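Local atomic coordinates of uncharacterized protein (Bacteroides ovatus, PDB entry 4E6F), a protein that is of unknown function but belongs to the DUF4468 family and adopts a TBP-like fold, a curved antiparallel sheet with helices packed against it. Residues A[12-18]-A[152-157]; A[70-75]-A[98-103]; A[130-136]-A[148-152]. One frame throughout, in Å; residues are numbered along the deposited sequence.

Contact 1 of 3, residues A[12-18]-A[152-157]; sequences RYLVGAV and RRKTVD. With NO3 (nitrate ion), chain C.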
loop_
_atom_site.group_PDB
_atom_site.type_symbol
_atom_site.label_atom_id
_atom_site.label_comp_id
_atom_site.label_asym_id
_atom_site.label_seq_id
_atom_site.Cartn_x
_atom_site.Cartn_y
_atom_site.Cartn_z
ATOM N N ARG A 12 -1.336 -9.927 12.851
ATOM C CA ARG A 12 -1.720 -9.255 11.608
ATOM C C ARG A 12 -0.804 -9.628 10.437
ATOM O O ARG A 12 -1.252 -9.681 9.298
ATOM C CB ARG A 12 -1.644 -7.707 11.819
ATOM C CG ARG A 12 -1.674 -6.829 10.531
ATOM C CD ARG A 12 -3.061 -6.873 9.971
ATOM N NE ARG A 12 -3.225 -6.269 8.647
ATOM C CZ ARG A 12 -3.302 -6.950 7.509
ATOM N NH1 ARG A 12 -3.039 -8.251 7.486
ATOM N NH2 ARG A 12 -3.616 -6.330 6.381
ATOM N N TYR A 13 0.470 -9.874 10.725
ATOM C CA TYR A 13 1.515 -9.997 9.702
ATOM C C TYR A 13 1.838 -11.424 9.230
ATOM O O TYR A 13 2.784 -11.614 8.452
ATOM C CB TYR A 13 2.784 -9.337 10.264
ATOM C CG TYR A 13 2.515 -7.945 10.797
ATOM C CD1 TYR A 13 2.149 -6.906 9.944
ATOM C CD2 TYR A 13 2.589 -7.674 12.164
ATOM C CE1 TYR A 13 1.886 -5.628 10.431
ATOM C CE2 TYR A 13 2.335 -6.396 12.662
ATOM C CZ TYR A 13 1.936 -5.387 11.799
ATOM O OH TYR A 13 1.702 -4.126 12.308
ATOM N N LEU A 14 1.059 -12.405 9.643
ATOM C CA LEU A 14 1.381 -13.784 9.319
ATOM C C LEU A 14 0.680 -14.238 8.005
ATOM O O LEU A 14 0.696 -13.488 7.034
ATOM C CB LEU A 14 1.121 -14.698 10.538
ATOM C CG LEU A 14 1.816 -14.208 11.826
ATOM C CD1 LEU A 14 1.490 -15.112 13.013
ATOM C CD2 LEU A 14 3.342 -14.097 11.654
ATOM N N VAL A 15 0.137 -15.465 7.952
ATOM C CA VAL A 15 -0.519 -16.069 6.787
ATOM C C VAL A 15 -1.475 -15.052 6.079
ATOM O O VAL A 15 -2.320 -14.456 6.750
ATOM C CB VAL A 15 -1.294 -17.341 7.255
ATOM C CG1 VAL A 15 -2.130 -17.937 6.131
ATOM C CG2 VAL A 15 -0.337 -18.392 7.823
ATOM N N GLY A 16 -1.268 -14.828 4.779
ATOM C CA GLY A 16 -2.108 -13.947 3.966
ATOM C C GLY A 16 -1.869 -12.444 4.042
ATOM O O GLY A 16 -2.523 -11.685 3.317
ATOM N N ALA A 17 -0.950 -11.980 4.919
ATOM C CA ALA A 17 -0.723 -10.538 5.069
ATOM C C ALA A 17 -0.074 -9.899 3.838
ATOM O O ALA A 17 -0.223 -8.691 3.646
ATOM C CB ALA A 17 0.141 -10.281 6.286
ATOM N N VAL A 18 0.688 -10.681 3.042
ATOM C CA VAL A 18 1.394 -10.152 1.864
ATOM C C VAL A 18 0.914 -10.961 0.640
ATOM O O VAL A 18 1.490 -12.009 0.319
ATOM C CB VAL A 18 2.941 -10.205 2.040
ATOM C CG1 VAL A 18 3.659 -9.718 0.772
ATOM C CG2 VAL A 18 3.387 -9.388 3.257
ATOM N N ARG A 152 8.388 -6.185 6.572
ATOM C CA ARG A 152 7.055 -6.749 6.399
ATOM C C ARG A 152 6.015 -5.992 7.253
ATOM O O ARG A 152 4.944 -5.635 6.740
ATOM C CB ARG A 152 7.075 -8.237 6.725
ATOM C CG ARG A 152 5.689 -8.885 6.573
ATOM C CD ARG A 152 5.824 -10.350 6.201
ATOM N NE ARG A 152 4.551 -11.084 6.317
ATOM C CZ ARG A 152 4.173 -12.059 5.497
ATOM N NH1 ARG A 152 4.883 -12.337 4.412
ATOM N NH2 ARG A 152 3.046 -12.720 5.721
ATOM N N ARG A 153 6.318 -5.728 8.544
ATOM C CA ARG A 153 5.362 -4.977 9.359
ATOM C C ARG A 153 5.047 -3.605 8.768
ATOM O O ARG A 153 3.873 -3.223 8.691
ATOM C CB ARG A 153 5.916 -4.731 10.773
ATOM C CG ARG A 153 5.926 -5.935 11.670
ATOM C CD ARG A 153 6.099 -5.497 13.123
ATOM N NE ARG A 153 6.526 -6.618 13.958
ATOM C CZ ARG A 153 7.788 -6.892 14.293
ATOM N NH1 ARG A 153 8.777 -6.085 13.917
ATOM N NH2 ARG A 153 8.065 -7.953 15.038
ATOM N N LYS A 154 6.092 -2.820 8.465
ATOM C CA LYS A 154 5.860 -1.441 8.041
ATOM C C LYS A 154 5.205 -1.379 6.663
ATOM O O LYS A 154 4.427 -0.446 6.428
ATOM C CB LYS A 154 7.144 -0.600 8.131
ATOM C CG LYS A 154 7.656 -0.452 9.579
ATOM C CD LYS A 154 6.661 0.210 10.512
ATOM C CE LYS A 154 7.257 0.570 11.854
ATOM N NZ LYS A 154 7.098 -0.516 12.862
ATOM N N THR A 155 5.464 -2.363 5.777
ATOM C CA THR A 155 4.799 -2.338 4.462
ATOM C C THR A 155 3.316 -2.727 4.621
ATOM O O THR A 155 2.438 -2.093 4.023
ATOM C CB THR A 155 5.502 -3.226 3.428
ATOM O OG1 THR A 155 6.883 -2.844 3.379
ATOM C CG2 THR A 155 4.882 -3.070 2.018
ATOM N N VAL A 156 3.030 -3.752 5.434
ATOM C CA VAL A 156 1.635 -4.140 5.704
ATOM C C VAL A 156 0.898 -2.946 6.362
ATOM O O VAL A 156 -0.236 -2.644 5.963
ATOM C CB VAL A 156 1.538 -5.447 6.553
ATOM C CG1 VAL A 156 0.098 -5.695 7.053
ATOM C CG2 VAL A 156 2.039 -6.656 5.756
ATOM N N ASP A 157 1.524 -2.268 7.353
ATOM C CA ASP A 157 0.897 -1.097 7.992
ATOM C C ASP A 157 0.625 -0.002 6.961
ATOM O O ASP A 157 -0.423 0.648 7.028
ATOM C CB ASP A 157 1.771 -0.524 9.116
ATOM C CG ASP A 157 1.929 -1.443 10.316
ATOM O OD1 ASP A 157 1.209 -2.463 10.386
ATOM O OD2 ASP A 157 2.788 -1.144 11.182
HETATM N N NO3 C . 9.738 -2.655 13.075
HETATM O O1 NO3 C . 10.558 -3.422 13.558
HETATM O O2 NO3 C . 8.567 -2.933 12.946
HETATM O O3 NO3 C . 10.165 -1.466 12.654
#
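This is a loop-on-helix contact: the N-terminal segment 12-18, a 3-10 end running into a type II beta turn from Leu-14 to Ala-17, packs on the long C-terminal helix 149-169 in a DUF4468 protein with a TBP-like fold. Gly-16 takes the positive phi (80°) of the turn's third position, and Ala-17 N closes it on Leu-14 O at 3.1 Å. Arg-152 reaches from the helix to the start of this turn, donating from NE (2.8 Å) and NH2 (3.0 Å) to Tyr-13 O, with a weak bond from NH2 to Leu-14 O; its charge is balanced by Asp-133. Val-156 fills the centre, meeting Tyr-13, Ala-17 and Val-18, while Phe-27 of strand 24-32 also touches it. Arg-12 lays a face of its guanidinium over Val-156 CG1 and is salt-bridged to Asp-160. The Tyr-13 ring packs with one face against Arg-153, whose CG lies 3.8 Å from the ring centroid in a CH-pi contact, and Tyr-13 OH donates to Asp-157 OD1 at 2.6 Å.

Contact 2 of 3, residues A[70-75]-A[98-103]; sequences KGTIAG and QITVTC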
loop_
_atom_site.group_PDB
_atom_site.type_symbol
_atom_site.label_atom_id
_atom_site.label_comp_id
_atom_site.label_asym_id
_atom_site.label_seq_id
_atom_site.Cartn_x
_atom_site.Cartn_y
_atom_site.Cartn_z
ATOM N N LYS A 70 -13.714 3.218 -18.635
ATOM C CA LYS A 70 -13.359 1.951 -17.981
ATOM C C LYS A 70 -13.219 2.059 -16.474
ATOM O O LYS A 70 -13.022 1.033 -15.823
ATOM C CB LYS A 70 -12.069 1.385 -18.541
ATOM C CG LYS A 70 -12.191 0.893 -19.949
ATOM C CD LYS A 70 -10.900 0.257 -20.350
ATOM C CE LYS A 70 -10.928 -0.159 -21.797
ATOM N NZ LYS A 70 -9.611 -0.697 -22.218
ATOM N N GLY A 71 -13.330 3.275 -15.945
ATOM C CA GLY A 71 -13.242 3.572 -14.520
ATOM C C GLY A 71 -11.920 3.144 -13.903
ATOM O O GLY A 71 -11.894 2.786 -12.723
ATOM N N THR A 72 -10.806 3.197 -14.683
ATOM C CA THR A 72 -9.486 2.802 -14.177
ATOM C C THR A 72 -8.607 4.022 -13.952
ATOM O O THR A 72 -8.631 4.976 -14.745
ATOM C CB THR A 72 -8.768 1.777 -15.082
ATOM O OG1 THR A 72 -8.812 2.184 -16.451
ATOM C CG2 THR A 72 -9.316 0.359 -14.922
ATOM N N ILE A 73 -7.850 4.002 -12.848
ATOM C CA ILE A 73 -6.954 5.094 -12.483
ATOM C C ILE A 73 -5.670 4.490 -11.982
ATOM O O ILE A 73 -5.729 3.541 -11.181
ATOM C CB ILE A 73 -7.578 5.978 -11.364
ATOM C CG1 ILE A 73 -9.048 6.342 -11.648
ATOM C CG2 ILE A 73 -6.726 7.239 -11.091
ATOM C CD1 ILE A 73 -9.810 6.632 -10.341
ATOM N N ALA A 74 -4.530 5.032 -12.381
ATOM C CA ALA A 74 -3.284 4.560 -11.792
ATOM C C ALA A 74 -2.383 5.727 -11.484
ATOM O O ALA A 74 -2.300 6.686 -12.257
ATOM C CB ALA A 74 -2.566 3.573 -12.696
ATOM N N GLY A 75 -1.683 5.614 -10.366
ATOM C CA GLY A 75 -0.727 6.638 -9.979
ATOM C C GLY A 75 0.535 5.998 -9.467
ATOM O O GLY A 75 0.548 4.800 -9.138
ATOM N N GLN A 98 2.978 1.632 -7.122
ATOM C CA GLN A 98 1.902 2.055 -7.995
ATOM C C GLN A 98 0.590 1.787 -7.283
ATOM O O GLN A 98 0.445 0.756 -6.614
ATOM C CB GLN A 98 1.963 1.290 -9.324
ATOM C CG GLN A 98 0.816 1.659 -10.277
ATOM C CD GLN A 98 1.003 1.090 -11.668
ATOM O OE1 GLN A 98 2.110 1.119 -12.229
ATOM N NE2 GLN A 98 -0.100 0.589 -12.245
ATOM N N ILE A 99 -0.343 2.753 -7.372
ATOM C CA ILE A 99 -1.712 2.581 -6.856
ATOM C C ILE A 99 -2.577 2.368 -8.083
ATOM O O ILE A 99 -2.556 3.218 -8.976
ATOM C CB ILE A 99 -2.239 3.797 -6.057
ATOM C CG1 ILE A 99 -1.228 4.268 -5.011
ATOM C CG2 ILE A 99 -3.614 3.451 -5.412
ATOM C CD1 ILE A 99 -1.656 5.627 -4.318
ATOM N N THR A 100 -3.354 1.284 -8.124
ATOM C CA THR A 100 -4.231 0.983 -9.256
ATOM C C THR A 100 -5.640 0.875 -8.723
ATOM O O THR A 100 -5.893 0.049 -7.835
ATOM C CB THR A 100 -3.781 -0.285 -9.945
ATOM O OG1 THR A 100 -2.441 -0.064 -10.425
ATOM C CG2 THR A 100 -4.721 -0.688 -11.117
ATOM N N VAL A 101 -6.557 1.669 -9.270
ATOM C CA VAL A 101 -7.957 1.697 -8.816
ATOM C C VAL A 101 -8.857 1.322 -9.970
ATOM O O VAL A 101 -8.702 1.870 -11.066
ATOM C CB VAL A 101 -8.328 3.092 -8.244
ATOM C CG1 VAL A 101 -9.819 3.172 -7.892
ATOM C CG2 VAL A 101 -7.475 3.405 -7.025
ATOM N N THR A 102 -9.789 0.371 -9.724
ATOM C CA THR A 102 -10.741 -0.091 -10.729
ATOM C C THR A 102 -12.150 0.169 -10.169
ATOM O O THR A 102 -12.508 -0.378 -9.117
ATOM C CB THR A 102 -10.508 -1.578 -11.037
ATOM O OG1 THR A 102 -9.142 -1.771 -11.438
ATOM C CG2 THR A 102 -11.440 -2.092 -12.156
ATOM N N CYS A 103 -12.911 1.015 -10.846
ATOM C CA CYS A 103 -14.262 1.428 -10.447
ATOM C C CYS A 103 -15.289 0.754 -11.331
ATOM O O CYS A 103 -15.163 0.760 -12.557
ATOM C CB CYS A 103 -14.417 2.949 -10.514
ATOM S SG CYS A 103 -13.076 3.879 -9.715
HETATM O O HOH W 1 -14.143 -0.937 -14.479
#
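Along segment 98-103 of strand 90-104, Gln-98 comes first; its CA makes a CA-H...O contact of 3.3 Å with Gly-75 O, while its NE2 bonds Thr-100 OG1 of the same strand. Ile-99 follows as a hydrogen-bonded pair with Gly-75: Ile-99 N to Gly-75 O is 2.8 Å and Gly-75 N to Ile-99 O 2.9 Å. Thr-100 faces Ala-74 in a non-hydrogen-bonded pair; its hydroxyl also bonds Glu-113 of strand 107-119. At Val-101 the pair of hydrogen bonds recurs, Val-101 N to Ile-73 O at 2.8 Å and Ile-73 N to Val-101 O at 2.9 Å. The Ile-73 and Val-101 side chains share the sheet face covered by helix 38-54. Thr-102 pairs with Thr-72 on the other face, CG2 of Thr-72 lying 4.1 Å from OG1 of Thr-102. Cys-103 N ends the ladder on Gly-71 O (2.8 Å), and a water links Cys-103 O to Lys-70 O. Gly-71, at positive phi (59°), forms with Thr-72 a G1 beta bulge opposite Asp-67; a CB there would clash with Cys-103 O. The strands run at 171°, an antiparallel hairpin pairing within the helix-backed sheet of the TBP-like fold.

Contact 3 of 3, residues A[130-136]-A[148-152]; sequences WITDKYA and LAKWR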
loop_
_atom_site.group_PDB
_atom_site.type_symbol
_atom_site.label_atom_id
_atom_site.label_comp_id
_atom_site.label_asym_id
_atom_site.label_seq_id
_atom_site.Cartn_x
_atom_site.Cartn_y
_atom_site.Cartn_z
ATOM N N TRP A 130 11.699 -10.038 -0.818
ATOM C CA TRP A 130 11.984 -9.465 0.471
ATOM C C TRP A 130 10.893 -9.665 1.554
ATOM O O TRP A 130 11.207 -10.107 2.659
ATOM C CB TRP A 130 12.221 -7.975 0.239
ATOM C CG TRP A 130 13.199 -7.341 1.174
ATOM C CD1 TRP A 130 12.980 -6.249 1.955
ATOM C CD2 TRP A 130 14.547 -7.770 1.445
ATOM N NE1 TRP A 130 14.113 -5.948 2.676
ATOM C CE2 TRP A 130 15.088 -6.870 2.389
ATOM C CE3 TRP A 130 15.359 -8.818 0.964
ATOM C CZ2 TRP A 130 16.388 -7.015 2.911
ATOM C CZ3 TRP A 130 16.647 -8.960 1.475
ATOM C CH2 TRP A 130 17.149 -8.065 2.437
ATOM N N ILE A 131 9.613 -9.312 1.253
ATOM C CA ILE A 131 8.549 -9.374 2.283
ATOM C C ILE A 131 7.531 -10.493 2.073
ATOM O O ILE A 131 6.585 -10.598 2.844
ATOM C CB ILE A 131 7.816 -8.008 2.424
ATOM C CG1 ILE A 131 7.098 -7.569 1.111
ATOM C CG2 ILE A 131 8.795 -6.935 2.907
ATOM C CD1 ILE A 131 6.123 -6.407 1.324
ATOM N N THR A 132 7.692 -11.294 1.027
ATOM C CA THR A 132 6.795 -12.421 0.778
ATOM C C THR A 132 6.972 -13.505 1.845
ATOM O O THR A 132 8.021 -13.556 2.504
ATOM C CB THR A 132 7.065 -13.021 -0.593
ATOM O OG1 THR A 132 8.463 -13.304 -0.703
ATOM C CG2 THR A 132 6.600 -12.104 -1.728
ATOM N N ASP A 133 5.963 -14.370 2.010
ATOM C CA ASP A 133 6.042 -15.456 3.012
ATOM C C ASP A 133 7.328 -16.269 2.884
ATOM O O ASP A 133 7.937 -16.625 3.896
ATOM C CB ASP A 133 4.847 -16.419 2.852
ATOM C CG ASP A 133 3.491 -15.860 3.224
ATOM O OD1 ASP A 133 3.410 -14.653 3.578
ATOM O OD2 ASP A 133 2.504 -16.632 3.192
ATOM N N LYS A 134 7.730 -16.576 1.634
ATOM C CA LYS A 134 8.907 -17.392 1.328
ATOM C C LYS A 134 10.150 -16.886 2.061
ATOM O O LYS A 134 10.944 -17.693 2.560
ATOM C CB LYS A 134 9.148 -17.399 -0.201
ATOM C CG LYS A 134 10.265 -18.324 -0.672
ATOM C CD LYS A 134 10.492 -18.149 -2.170
ATOM C CE LYS A 134 11.761 -18.815 -2.641
ATOM N NZ LYS A 134 11.956 -18.631 -4.102
ATOM N N TYR A 135 10.329 -15.557 2.122
ATOM C CA TYR A 135 11.517 -14.981 2.759
ATOM C C TYR A 135 11.285 -14.459 4.165
ATOM O O TYR A 135 12.211 -14.507 4.973
ATOM C CB TYR A 135 12.047 -13.819 1.900
ATOM C CG TYR A 135 12.465 -14.288 0.526
ATOM C CD1 TYR A 135 13.670 -14.963 0.335
ATOM C CD2 TYR A 135 11.632 -14.113 -0.576
ATOM C CE1 TYR A 135 14.031 -15.457 -0.917
ATOM C CE2 TYR A 135 11.984 -14.601 -1.834
ATOM C CZ TYR A 135 13.191 -15.258 -2.002
ATOM O OH TYR A 135 13.546 -15.741 -3.236
ATOM N N ALA A 136 10.075 -13.943 4.451
ATOM C CA ALA A 136 9.808 -13.176 5.664
ATOM C C ALA A 136 9.026 -13.892 6.768
ATOM O O ALA A 136 8.829 -13.305 7.832
ATOM C CB ALA A 136 9.103 -11.882 5.294
ATOM N N LEU A 148 13.804 -9.537 8.674
ATOM C CA LEU A 148 12.883 -8.970 7.674
ATOM C C LEU A 148 11.629 -8.373 8.300
ATOM O O LEU A 148 10.800 -7.787 7.590
ATOM C CB LEU A 148 12.490 -10.055 6.640
ATOM C CG LEU A 148 13.677 -10.439 5.704
ATOM C CD1 LEU A 148 13.377 -11.653 4.865
ATOM C CD2 LEU A 148 14.024 -9.301 4.784
ATOM N N ALA A 149 11.476 -8.518 9.628
ATOM C CA ALA A 149 10.250 -8.104 10.296
ATOM C C ALA A 149 9.916 -6.634 10.095
ATOM O O ALA A 149 8.756 -6.330 9.830
ATOM C CB ALA A 149 10.320 -8.429 11.778
ATOM N N LYS A 150 10.891 -5.729 10.201
ATOM C CA LYS A 150 10.599 -4.298 10.049
ATOM C C LYS A 150 10.052 -4.004 8.660
ATOM O O LYS A 150 9.149 -3.187 8.522
ATOM C CB LYS A 150 11.825 -3.422 10.364
ATOM C CG LYS A 150 12.991 -3.522 9.370
ATOM C CD LYS A 150 14.189 -2.749 9.926
ATOM C CE LYS A 150 15.266 -2.662 8.863
ATOM N NZ LYS A 150 16.528 -2.043 9.398
ATOM N N TRP A 151 10.581 -4.685 7.636
ATOM C CA TRP A 151 10.133 -4.517 6.259
ATOM C C TRP A 151 8.693 -4.984 6.082
ATOM O O TRP A 151 7.875 -4.264 5.506
ATOM C CB TRP A 151 11.047 -5.315 5.318
ATOM C CG TRP A 151 12.469 -4.851 5.382
ATOM C CD1 TRP A 151 13.456 -5.326 6.194
ATOM C CD2 TRP A 151 13.031 -3.753 4.663
ATOM N NE1 TRP A 151 14.615 -4.610 6.001
ATOM C CE2 TRP A 151 14.380 -3.633 5.065
ATOM C CE3 TRP A 151 12.546 -2.891 3.668
ATOM C CZ2 TRP A 151 15.239 -2.661 4.524
ATOM C CZ3 TRP A 151 13.383 -1.925 3.140
ATOM C CH2 TRP A 151 14.714 -1.807 3.576
ATOM N N ARG A 152 8.388 -6.185 6.572
ATOM C CA ARG A 152 7.055 -6.749 6.399
ATOM C C ARG A 152 6.015 -5.992 7.253
ATOM O O ARG A 152 4.944 -5.635 6.740
ATOM C CB ARG A 152 7.075 -8.237 6.725
ATOM C CG ARG A 152 5.689 -8.885 6.573
ATOM C CD ARG A 152 5.824 -10.350 6.201
ATOM N NE ARG A 152 4.551 -11.084 6.317
ATOM C CZ ARG A 152 4.173 -12.059 5.497
ATOM N NH1 ARG A 152 4.883 -12.337 4.412
ATOM N NH2 ARG A 152 3.046 -12.720 5.721
#
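Leu-148 is a bump on its side of this interface, a forked side chain pushed into a hollow between Trp-130 and the short helix 133-136. Its CD2 sits over the six-membered ring of Trp-130, 3.7 Å from the centroid in a CH-pi contact, while CD1 presses 3.1 Å from Tyr-135 O and 3.9 Å from Tyr-135 CB. Ala-136 forms another wall of the hollow, its CB 4.1 Å from Leu-148 CB; the same small methyl meets the aliphatic part of Arg-152, with CD 3.7 Å away.

Beside Leu-148 the indole of Trp-130 turns its edge toward the face of Trp-151. This T-shaped pair has its five-membered rings 4.3 Å apart at centroids and planes at 75°, bringing Trp-130 NE1 to 3.2 Å from Trp-151 CD2. Ile-131 adds a smaller knob, CG2 resting 3.7 Å from Trp-151 CB. The segment that follows strand 123-126 is thereby folded against the first turn of helix 149-169, the C-terminal helix of this protein, whose DUF4468 region has a TBP-like fold. Phe-83, Phe-117 and Tyr-119 of the sheet also meet Trp-151 edge-to-face, whereas Trp-130 stacks with Tyr-125.

Past these hydrophobic groups, Arg-152 extends its guanidinium into a polar recess at the start of helix 133-136. NH1 donates to Ile-131 O at 2.9 Å, and NH1 and NH2 each lie 2.9 Å from Asp-133 OD1 in a salt bridge. Asp-133 OD2 has a second cationic partner in Lys-141, and Arg-152 NE turns to Tyr-13 O in the N-terminal loop.

In the fold
Contacts 1 and 3 form one continuous region, their centres 8 Å apart; they share helix 149-169 and Arg-152. Val-18 touches Ile-131 and Thr-132, so the two segments also pack on each other, while Ile-131 meets Thr-155 of the helix. Contact 2 lies on the opposite side of the chain's centre, its centre 23 Å from that of contact 1 and 27 Å from that of contact 3. Along the chain, contact 1 joins an N-terminal segment to the start of the C-terminal helix and spans the other two, contact 2 closing before contact 3 opens. Contact 2 belongs to the hairpin of strands 72-85 and 90-104 within the sheet; segments 12-18 and 130-136 are both held on helix 149-169.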